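Local coordinates for protein taurocyamine kinase (Schistosoma mansoni, PDB 4WOD) that reversibly transfers phosphate between ATP and the guanidino substrate taurocyamine, as a duplicated, magnesium-dependent phosphagen kinase, at residues A[544-549]-A[574-579]; A[122-127]-A[241-246]; A[21-26]-A[51-56]. The protein carries 4 engineered substitutions. All blocks are in the same frame, centred on the assembly; numbering follows the deposited sequence.

Interaction 1: residues A[544-549]-A[574-579]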
loop_
_atom_site.group_PDB
_atom_site.type_symbol
_atom_site.label_atom_id
_atom_site.label_comp_id
_atom_site.label_asym_id
_atom_site.label_seq_id
_atom_site.Cartn_x
_atom_site.Cartn_y
_atom_site.Cartn_z
ATOM N N ASP A 544 10.501 -22.858 -2.734
ATOM C CA ASP A 544 11.611 -23.019 -1.799
ATOM C C ASP A 544 11.599 -21.961 -0.702
ATOM O O ASP A 544 12.537 -21.881 0.080
ATOM C CB ASP A 544 12.950 -22.955 -2.538
ATOM C CG ASP A 544 13.166 -24.138 -3.451
ATOM O OD1 ASP A 544 12.528 -25.183 -3.216
ATOM O OD2 ASP A 544 13.976 -24.028 -4.392
ATOM N N HIS A 545 10.549 -21.145 -0.658
ATOM C CA HIS A 545 10.483 -20.013 0.264
ATOM C C HIS A 545 11.699 -19.108 0.085
ATOM O O HIS A 545 12.216 -18.548 1.054
ATOM C CB HIS A 545 10.389 -20.473 1.730
ATOM C CG HIS A 545 9.203 -21.338 2.016
ATOM N ND1 HIS A 545 9.169 -22.683 1.704
ATOM C CD2 HIS A 545 8.002 -21.051 2.574
ATOM C CE1 HIS A 545 8.000 -23.184 2.062
ATOM N NE2 HIS A 545 7.275 -22.216 2.593
ATOM N N PHE A 546 12.164 -18.992 -1.154
ATOM C CA PHE A 546 13.173 -17.998 -1.492
ATOM C C PHE A 546 12.412 -16.807 -2.047
ATOM O O PHE A 546 12.256 -16.665 -3.253
ATOM C CB PHE A 546 14.189 -18.525 -2.507
ATOM C CG PHE A 546 15.007 -19.683 -2.013
ATOM C CD1 PHE A 546 15.068 -19.986 -0.661
ATOM C CD2 PHE A 546 15.720 -20.474 -2.912
ATOM C CE1 PHE A 546 15.818 -21.060 -0.211
ATOM C CE2 PHE A 546 16.477 -21.543 -2.468
ATOM C CZ PHE A 546 16.528 -21.838 -1.117
ATOM N N LEU A 547 11.902 -15.977 -1.145
ATOM C CA LEU A 547 10.998 -14.909 -1.533
ATOM C C LEU A 547 11.713 -13.579 -1.632
ATOM O O LEU A 547 12.677 -13.320 -0.936
ATOM C CB LEU A 547 9.842 -14.789 -0.532
ATOM C CG LEU A 547 9.065 -16.076 -0.243
ATOM C CD1 LEU A 547 8.167 -15.881 0.971
ATOM C CD2 LEU A 547 8.266 -16.494 -1.468
ATOM N N PHE A 548 11.209 -12.719 -2.497
ATOM C CA PHE A 548 11.716 -11.371 -2.574
ATOM C C PHE A 548 10.522 -10.554 -3.057
ATOM O O PHE A 548 10.325 -10.351 -4.255
ATOM C CB PHE A 548 12.945 -11.316 -3.500
ATOM C CG PHE A 548 13.691 -9.999 -3.480
ATOM C CD1 PHE A 548 13.217 -8.914 -2.768
ATOM C CD2 PHE A 548 14.909 -9.878 -4.141
ATOM C CE1 PHE A 548 13.904 -7.725 -2.758
ATOM C CE2 PHE A 548 15.609 -8.688 -4.122
ATOM C CZ PHE A 548 15.096 -7.612 -3.427
ATOM N N LYS A 549 9.697 -10.156 -2.096
ATOM C CA LYS A 549 8.471 -9.426 -2.372
ATOM C C LYS A 549 8.564 -7.992 -1.858
ATOM O O LYS A 549 9.346 -7.693 -0.961
ATOM C CB LYS A 549 7.271 -10.131 -1.732
ATOM C CG LYS A 549 7.349 -11.647 -1.780
ATOM C CD LYS A 549 6.188 -12.289 -1.031
ATOM C CE LYS A 549 4.848 -11.868 -1.609
ATOM N NZ LYS A 549 3.895 -13.015 -1.640
ATOM N N ASN A 574 23.467 -24.681 -7.362
ATOM C CA ASN A 574 22.485 -25.715 -7.638
ATOM C C ASN A 574 21.928 -26.368 -6.385
ATOM O O ASN A 574 20.716 -26.634 -6.301
ATOM C CB ASN A 574 23.081 -26.787 -8.546
ATOM C CG ASN A 574 22.026 -27.744 -9.060
ATOM O OD1 ASN A 574 21.811 -28.814 -8.493
ATOM N ND2 ASN A 574 21.341 -27.346 -10.129
ATOM N N SER A 575 22.810 -26.625 -5.416
ATOM C CA SER A 575 22.451 -27.242 -4.142
ATOM C C SER A 575 21.641 -26.346 -3.213
ATOM O O SER A 575 21.158 -26.810 -2.179
ATOM C CB SER A 575 23.715 -27.677 -3.392
ATOM O OG SER A 575 24.411 -28.662 -4.122
ATOM N N LYS A 576 21.546 -25.062 -3.565
ATOM C CA LYS A 576 20.861 -24.056 -2.748
ATOM C C LYS A 576 21.475 -23.916 -1.355
ATOM O O LYS A 576 20.768 -23.672 -0.376
ATOM C CB LYS A 576 19.363 -24.372 -2.644
ATOM C CG LYS A 576 18.669 -24.317 -3.983
ATOM C CD LYS A 576 17.277 -24.913 -3.940
ATOM C CE LYS A 576 16.888 -25.440 -5.325
ATOM N NZ LYS A 576 15.456 -25.829 -5.432
ATOM N N THR A 577 22.800 -24.024 -1.295
ATOM C CA THR A 577 23.551 -23.910 -0.055
ATOM C C THR A 577 24.380 -22.636 -0.027
ATOM O O THR A 577 24.994 -22.307 0.982
ATOM C CB THR A 577 24.483 -25.100 0.160
ATOM O OG1 THR A 577 25.423 -25.172 -0.917
ATOM C CG2 THR A 577 23.681 -26.387 0.237
ATOM N N PHE A 578 24.372 -21.919 -1.139
ATOM C CA PHE A 578 24.999 -20.611 -1.219
ATOM C C PHE A 578 24.074 -19.720 -2.044
ATOM O O PHE A 578 23.725 -20.058 -3.170
ATOM C CB PHE A 578 26.407 -20.696 -1.846
ATOM C CG PHE A 578 27.101 -19.366 -1.924
ATOM C CD1 PHE A 578 27.673 -18.806 -0.793
ATOM C CD2 PHE A 578 27.153 -18.666 -3.123
ATOM C CE1 PHE A 578 28.306 -17.559 -0.855
ATOM C CE2 PHE A 578 27.789 -17.417 -3.194
ATOM C CZ PHE A 578 28.351 -16.869 -2.059
ATOM N N LEU A 579 23.642 -18.606 -1.459
ATOM C CA LEU A 579 22.646 -17.750 -2.101
ATOM C C LEU A 579 23.012 -16.292 -1.878
ATOM O O LEU A 579 23.643 -15.972 -0.881
ATOM C CB LEU A 579 21.242 -18.009 -1.541
ATOM C CG LEU A 579 20.832 -19.462 -1.238
ATOM C CD1 LEU A 579 21.178 -19.765 0.206
ATOM C CD2 LEU A 579 19.348 -19.690 -1.517
HETATM O O HOH W 1 13.729 -27.498 -3.838
#
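Lys576 reaches across to Asp544 and closes a salt bridge, its NZ standing 2.6 Å from Asp544 OD2. The ammonium group comes in on the syn side of that oxygen, 24° out of the carboxylate plane. A water joins the same two groups by a second route: it donates to Asp544 OD1 at 2.7 Å and accepts from Lys576 NZ at 2.9 Å, so each carboxylate oxygen has its own path to the lysine.

The ring of Phe546 lies beside this polar pair. Leu579 CD2 sits over one face, 3.7 Å from the ring centroid and 21° off the normal, a CH-pi contact whose closest carbon is Phe546 CE2 at 3.5 Å. The opposite face is covered from within its own segment by Asp544 CB, over the ring centre. The aliphatic part of Lys576 runs by the rim, with CG at the edge in the ring plane and CD 3.8 Å from Phe546 CE2. Beyond CG the lysine chain is extended, which carries NZ past the ring to the carboxylate. One residue thus gives its methylenes to the phenyl ring and its charge to the aspartate.

The end of helix 535-543 helps to place Asp544 and Phe546, and Gln540 NE2 adds a weak hydrogen bond to Asp544 OD1. His545, a predicted ATP-binding residue at positive phi, is the C-prime residue of a Schellman motif, with Phe546 N bonded to Leu541 O and His545 N to Val542 O. Leu579 pairs through its backbone with Ile591 of strand 588-595. The contact therefore joins the loop between helices 535-543 and 553-558 to the turn after strand 569-573 and the start of strand 578-582 in the second antiparallel sheet.

Interaction 2: residues A[122-127]-A[241-246]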
loop_
_atom_site.group_PDB
_atom_site.type_symbol
_atom_site.label_atom_id
_atom_site.label_comp_id
_atom_site.label_asym_id
_atom_site.label_seq_id
_atom_site.Cartn_x
_atom_site.Cartn_y
_atom_site.Cartn_z
ATOM N N VAL A 122 -18.337 18.166 -7.026
ATOM C CA VAL A 122 -19.049 17.379 -6.014
ATOM C C VAL A 122 -20.250 16.656 -6.659
ATOM O O VAL A 122 -21.026 17.234 -7.432
ATOM C CB VAL A 122 -19.527 18.239 -4.811
ATOM C CG1 VAL A 122 -20.069 17.348 -3.703
ATOM C CG2 VAL A 122 -18.379 19.076 -4.262
ATOM N N ARG A 123 -20.362 15.373 -6.347
ATOM C CA ARG A 123 -21.353 14.499 -6.951
ATOM C C ARG A 123 -22.209 13.833 -5.882
ATOM O O ARG A 123 -21.701 13.457 -4.825
ATOM C CB ARG A 123 -20.656 13.428 -7.803
ATOM C CG ARG A 123 -21.585 12.353 -8.372
ATOM C CD ARG A 123 -20.936 10.969 -8.310
ATOM N NE ARG A 123 -21.185 10.315 -7.025
ATOM C CZ ARG A 123 -20.444 9.328 -6.532
ATOM N NH1 ARG A 123 -19.394 8.877 -7.208
ATOM N NH2 ARG A 123 -20.749 8.797 -5.351
ATOM N N LEU A 124 -23.507 13.709 -6.153
ATOM C CA LEU A 124 -24.385 12.839 -5.384
ATOM C C LEU A 124 -25.359 12.102 -6.307
ATOM O O LEU A 124 -25.467 12.407 -7.502
ATOM C CB LEU A 124 -25.162 13.618 -4.316
ATOM C CG LEU A 124 -25.995 14.849 -4.674
ATOM C CD1 LEU A 124 -27.312 14.517 -5.388
ATOM C CD2 LEU A 124 -26.247 15.658 -3.398
ATOM N N GLY A 125 -26.077 11.153 -5.722
ATOM C CA GLY A 125 -27.038 10.338 -6.447
ATOM C C GLY A 125 -28.296 10.164 -5.611
ATOM O O GLY A 125 -28.259 10.339 -4.386
ATOM N N ARG A 126 -29.416 9.844 -6.268
ATOM C CA ARG A 126 -30.655 9.536 -5.572
ATOM C C ARG A 126 -31.444 8.455 -6.296
ATOM O O ARG A 126 -31.407 8.353 -7.526
ATOM C CB ARG A 126 -31.547 10.775 -5.432
ATOM C CG ARG A 126 -30.975 11.899 -4.567
ATOM C CD ARG A 126 -30.918 11.496 -3.098
ATOM N NE ARG A 126 -30.653 12.632 -2.209
ATOM C CZ ARG A 126 -29.453 12.929 -1.718
ATOM N NH1 ARG A 126 -28.396 12.181 -2.054
ATOM N NH2 ARG A 126 -29.305 13.975 -0.905
ATOM N N THR A 127 -32.152 7.668 -5.501
ATOM C CA THR A 127 -33.133 6.709 -5.972
ATOM C C THR A 127 -34.514 7.285 -5.742
ATOM O O THR A 127 -34.819 7.718 -4.631
ATOM C CB THR A 127 -33.035 5.394 -5.216
ATOM O OG1 THR A 127 -31.737 4.818 -5.397
ATOM C CG2 THR A 127 -34.151 4.427 -5.667
ATOM N N LYS A 241 -22.189 24.336 -2.269
ATOM C CA LYS A 241 -23.431 25.069 -2.060
ATOM C C LYS A 241 -24.368 24.916 -3.244
ATOM O O LYS A 241 -25.568 24.723 -3.058
ATOM C CB LYS A 241 -23.159 26.555 -1.817
ATOM C CG LYS A 241 -22.815 26.885 -0.383
ATOM C CD LYS A 241 -22.595 28.389 -0.185
ATOM C CE LYS A 241 -21.883 28.643 1.148
ATOM N NZ LYS A 241 -21.894 30.082 1.597
ATOM N N ARG A 242 -23.824 25.019 -4.454
ATOM C CA ARG A 242 -24.633 24.906 -5.668
ATOM C C ARG A 242 -25.298 23.534 -5.729
ATOM O O ARG A 242 -26.482 23.419 -6.037
ATOM C CB ARG A 242 -23.785 25.130 -6.921
ATOM C CG ARG A 242 -24.554 25.097 -8.224
ATOM C CD ARG A 242 -23.581 25.203 -9.387
ATOM N NE ARG A 242 -22.580 26.186 -9.031
ATOM C CZ ARG A 242 -21.273 26.046 -9.195
ATOM N NH1 ARG A 242 -20.770 24.969 -9.767
ATOM N NH2 ARG A 242 -20.470 27.016 -8.796
ATOM N N LEU A 243 -24.522 22.502 -5.409
ATOM C CA LEU A 243 -25.056 21.149 -5.349
ATOM C C LEU A 243 -26.127 20.995 -4.282
ATOM O O LEU A 243 -27.188 20.434 -4.549
ATOM C CB LEU A 243 -23.955 20.138 -5.081
ATOM C CG LEU A 243 -24.459 18.691 -5.039
ATOM C CD1 LEU A 243 -24.983 18.255 -6.396
ATOM C CD2 LEU A 243 -23.338 17.755 -4.584
ATOM N N ALA A 244 -25.839 21.477 -3.071
ATOM C CA ALA A 244 -26.738 21.296 -1.937
ATOM C C ALA A 244 -28.076 21.975 -2.208
ATOM O O ALA A 244 -29.136 21.397 -1.951
ATOM C CB ALA A 244 -26.122 21.847 -0.669
ATOM N N ASP A 245 -28.027 23.203 -2.718
ATOM C CA ASP A 245 -29.260 23.955 -3.002
ATOM C C ASP A 245 -30.182 23.194 -3.950
ATOM O O ASP A 245 -31.382 23.092 -3.697
ATOM C CB ASP A 245 -28.960 25.329 -3.601
ATOM C CG ASP A 245 -28.532 26.347 -2.562
ATOM O OD1 ASP A 245 -28.722 26.087 -1.354
ATOM O OD2 ASP A 245 -28.025 27.422 -2.962
ATOM N N ALA A 246 -29.610 22.642 -5.016
ATOM C CA ALA A 246 -30.386 21.967 -6.049
ATOM C C ALA A 246 -31.088 20.721 -5.531
ATOM O O ALA A 246 -32.272 20.500 -5.830
ATOM C CB ALA A 246 -29.500 21.604 -7.234
#
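Strand 117-126, a central strand of the first antiparallel sheet, carries part of the predicted ATP site, and helix 236-251 packs on one side of it. Leu243 is the helix residue that makes the contact. Its CG stands anti to the backbone N (chi1 -179°), which sends the two methyls toward the strand. CD2 fits between Val122 and Leu124: it lies 3.4 Å from Val122 CG1, closer than two methyls normally come, and 3.8 Å from Leu124 CD2. The other methyl, CD1, comes 3.9 Å from Leu124 CG, as the two leucine side chains run antiparallel alongside one another. The side chains that meet are all apolar and buried.

Arg123, between the two strand residues that touch Leu243, points away from the helix; its NH2 is hydrogen-bonded to OD1 of Asn271, which lines the pocket of the bound arginine, and to Thr275 O.

Strand and helix segments run nearly parallel, 21° between their directions and 8.9 Å apart at closest approach. Next to the strand, 225-232 pairs with it on one flank and lends Val227 to the same apolar layer, touching both Leu124 and Leu243; strand 277-283 pairs on the other flank, where Ala278 meets Val122.

Interaction 3: residues A[21-26]-A[51-56]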
loop_
_atom_site.group_PDB
_atom_site.type_symbol
_atom_site.label_atom_id
_atom_site.label_comp_id
_atom_site.label_asym_id
_atom_site.label_seq_id
_atom_site.Cartn_x
_atom_site.Cartn_y
_atom_site.Cartn_z
ATOM N N SER A 21 -14.107 -10.993 -5.329
ATOM C CA SER A 21 -15.105 -9.986 -4.965
ATOM C C SER A 21 -15.647 -10.229 -3.569
ATOM O O SER A 21 -15.544 -11.337 -3.053
ATOM C CB SER A 21 -16.248 -9.983 -5.985
ATOM O OG SER A 21 -16.790 -11.287 -6.192
ATOM N N LEU A 22 -16.240 -9.205 -2.955
ATOM C CA LEU A 22 -16.982 -9.433 -1.722
ATOM C C LEU A 22 -18.222 -10.276 -2.008
ATOM O O LEU A 22 -18.741 -10.929 -1.108
ATOM C CB LEU A 22 -17.384 -8.122 -1.062
ATOM C CG LEU A 22 -16.224 -7.245 -0.583
ATOM C CD1 LEU A 22 -16.724 -5.884 -0.101
ATOM C CD2 LEU A 22 -15.434 -7.957 0.527
ATOM N N THR A 23 -18.704 -10.250 -3.250
ATOM C CA THR A 23 -19.824 -11.117 -3.652
ATOM C C THR A 23 -19.443 -12.574 -3.508
ATOM O O THR A 23 -20.214 -13.395 -3.023
ATOM C CB THR A 23 -20.254 -10.865 -5.109
ATOM O OG1 THR A 23 -20.856 -9.572 -5.202
ATOM C CG2 THR A 23 -21.260 -11.917 -5.565
ATOM N N LYS A 24 -18.234 -12.895 -3.931
ATOM C CA LYS A 24 -17.728 -14.252 -3.823
ATOM C C LYS A 24 -17.600 -14.623 -2.340
ATOM O O LYS A 24 -17.944 -15.730 -1.927
ATOM C CB LYS A 24 -16.384 -14.365 -4.533
ATOM C CG LYS A 24 -15.720 -15.720 -4.442
ATOM C CD LYS A 24 -14.551 -15.743 -5.388
ATOM C CE LYS A 24 -13.807 -17.052 -5.349
ATOM N NZ LYS A 24 -12.998 -17.221 -6.581
ATOM N N LYS A 25 -17.159 -13.656 -1.545
ATOM C CA LYS A 25 -16.896 -13.878 -0.129
ATOM C C LYS A 25 -18.161 -14.218 0.637
ATOM O O LYS A 25 -18.159 -15.114 1.470
ATOM C CB LYS A 25 -16.222 -12.646 0.467
ATOM C CG LYS A 25 -15.773 -12.791 1.900
ATOM C CD LYS A 25 -14.794 -11.677 2.238
ATOM C CE LYS A 25 -14.532 -11.568 3.723
ATOM N NZ LYS A 25 -13.658 -10.380 3.979
ATOM N N TYR A 26 -19.259 -13.537 0.328
ATOM C CA TYR A 26 -20.453 -13.684 1.143
ATOM C C TYR A 26 -21.590 -14.459 0.477
ATOM O O TYR A 26 -22.588 -14.770 1.140
ATOM C CB TYR A 26 -20.930 -12.300 1.592
ATOM C CG TYR A 26 -19.931 -11.642 2.524
ATOM C CD1 TYR A 26 -19.683 -12.168 3.800
ATOM C CD2 TYR A 26 -19.219 -10.512 2.129
ATOM C CE1 TYR A 26 -18.754 -11.582 4.646
ATOM C CE2 TYR A 26 -18.301 -9.917 2.966
ATOM C CZ TYR A 26 -18.069 -10.456 4.230
ATOM O OH TYR A 26 -17.151 -9.861 5.059
ATOM N N ASN A 51 -25.313 -11.122 -10.814
ATOM C CA ASN A 51 -25.050 -11.528 -12.183
ATOM C C ASN A 51 -23.771 -10.921 -12.755
ATOM O O ASN A 51 -22.948 -11.627 -13.327
ATOM C CB ASN A 51 -26.236 -11.153 -13.065
ATOM C CG ASN A 51 -26.139 -11.763 -14.443
ATOM O OD1 ASN A 51 -26.276 -12.975 -14.603
ATOM N ND2 ASN A 51 -25.895 -10.937 -15.438
ATOM N N THR A 52 -23.586 -9.617 -12.571
ATOM C CA THR A 52 -22.419 -8.954 -13.158
ATOM C C THR A 52 -21.104 -9.503 -12.570
ATOM O O THR A 52 -20.063 -9.495 -13.239
ATOM C CB THR A 52 -22.489 -7.410 -12.970
ATOM O OG1 THR A 52 -21.654 -6.755 -13.939
ATOM C CG2 THR A 52 -22.058 -7.011 -11.549
ATOM N N ASN A 53 -21.144 -10.015 -11.344
ATOM C CA ASN A 53 -19.926 -10.565 -10.745
ATOM C C ASN A 53 -19.478 -11.841 -11.438
ATOM O O ASN A 53 -18.285 -12.138 -11.495
ATOM C CB ASN A 53 -20.114 -10.834 -9.263
ATOM C CG ASN A 53 -20.368 -9.575 -8.477
ATOM O OD1 ASN A 53 -21.441 -9.404 -7.890
ATOM N ND2 ASN A 53 -19.377 -8.683 -8.446
ATOM N N ALA A 54 -20.437 -12.600 -11.941
ATOM C CA ALA A 54 -20.133 -13.852 -12.634
ATOM C C ALA A 54 -19.343 -13.629 -13.915
ATOM O O ALA A 54 -18.639 -14.523 -14.374
ATOM C CB ALA A 54 -21.421 -14.608 -12.946
ATOM N N TYR A 55 -19.481 -12.448 -14.514
ATOM C CA TYR A 55 -18.888 -12.205 -15.825
ATOM C C TYR A 55 -17.792 -11.165 -15.772
ATOM O O TYR A 55 -17.005 -11.061 -16.695
ATOM C CB TYR A 55 -19.967 -11.798 -16.822
ATOM C CG TYR A 55 -21.024 -12.865 -16.892
ATOM C CD1 TYR A 55 -20.735 -14.115 -17.429
ATOM C CD2 TYR A 55 -22.291 -12.649 -16.378
ATOM C CE1 TYR A 55 -21.694 -15.114 -17.469
ATOM C CE2 TYR A 55 -23.258 -13.642 -16.414
ATOM C CZ TYR A 55 -22.953 -14.868 -16.955
ATOM O OH TYR A 55 -23.913 -15.846 -17.001
ATOM N N ASN A 56 -17.750 -10.406 -14.687
ATOM C CA ASN A 56 -16.697 -9.419 -14.501
ATOM C C ASN A 56 -15.925 -9.666 -13.204
ATOM O O ASN A 56 -16.249 -9.105 -12.155
ATOM C CB ASN A 56 -17.300 -8.018 -14.522
ATOM C CG ASN A 56 -18.050 -7.741 -15.812
ATOM O OD1 ASN A 56 -19.267 -7.948 -15.897
ATOM N ND2 ASN A 56 -17.323 -7.299 -16.834
#
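Thr23 meets Asn53 where helix 22-26 comes up to the end of helix 46-55, weakly bonded and kinked there, with Thr23 CA 7.1 Å from Asn53 CA. Starting from Asn53 CB, the first atom lies 4.0 Å from Thr23 CG2, a loose apolar touch. CG follows, 3.6 Å from Thr23 CB and 3.3 Å from Thr23 OG1. At the tip the amide divides its work. OD1 accepts a hydrogen bond from Thr23 OG1 at 2.8 Å, while ND2 donates to the backbone oxygen of Leu61, a residue of the arginine pocket, and passes 4.2 Å from Ser21 CB.

The hydroxyl comes in above the carbonyl plane, 65° out of it, with a C=O...donor angle of 106°, so it sits over the amide and not on a lone pair. Thr23 is turned to suit: OG1 lies beside its backbone N (chi1 -69°), and CG2, anti to that N, packs against the same amide.

At the N-cap of helix 22-26, Ser21 OG accepts from Lys24 N at 3.1 Å and is also hydrogen-bonded to Asn19 OD1. Thr23 also touches Pro62, and Ile13 of helix 6-14 touches Asn53.

Both ends of the buried Asn53 amide have a partner; the ND2 bond to Leu61 O probably sets its orientation, with the out-of-plane Thr23 bond adding to it. The amide ties the capped helix to the backbone at Leu61, which lines the arginine pocket.

Interactions 2 and 3 belong to the first of the two repeats, and interaction 1 to the second. The bound arginine lies near both of the former: the side chain of Asn53 in interaction 3 is about 6 Å from it, and that of Arg123 in interaction 2 also about 6 Å. These two contacts, with nearest atoms about 16 Å apart, thus approach the ligand from the N-terminal domain and from the catalytic sheet. Interactions 1 and 2 lie on opposite sides of the chain's centre, about 57 Å apart between centres; interaction 3 comes within about 18 Å of interaction 1 at the nearest atoms. Leu579 of interaction 1 has its side chain about 7 Å from that of Arg484, in the second repeat's predicted ATP site.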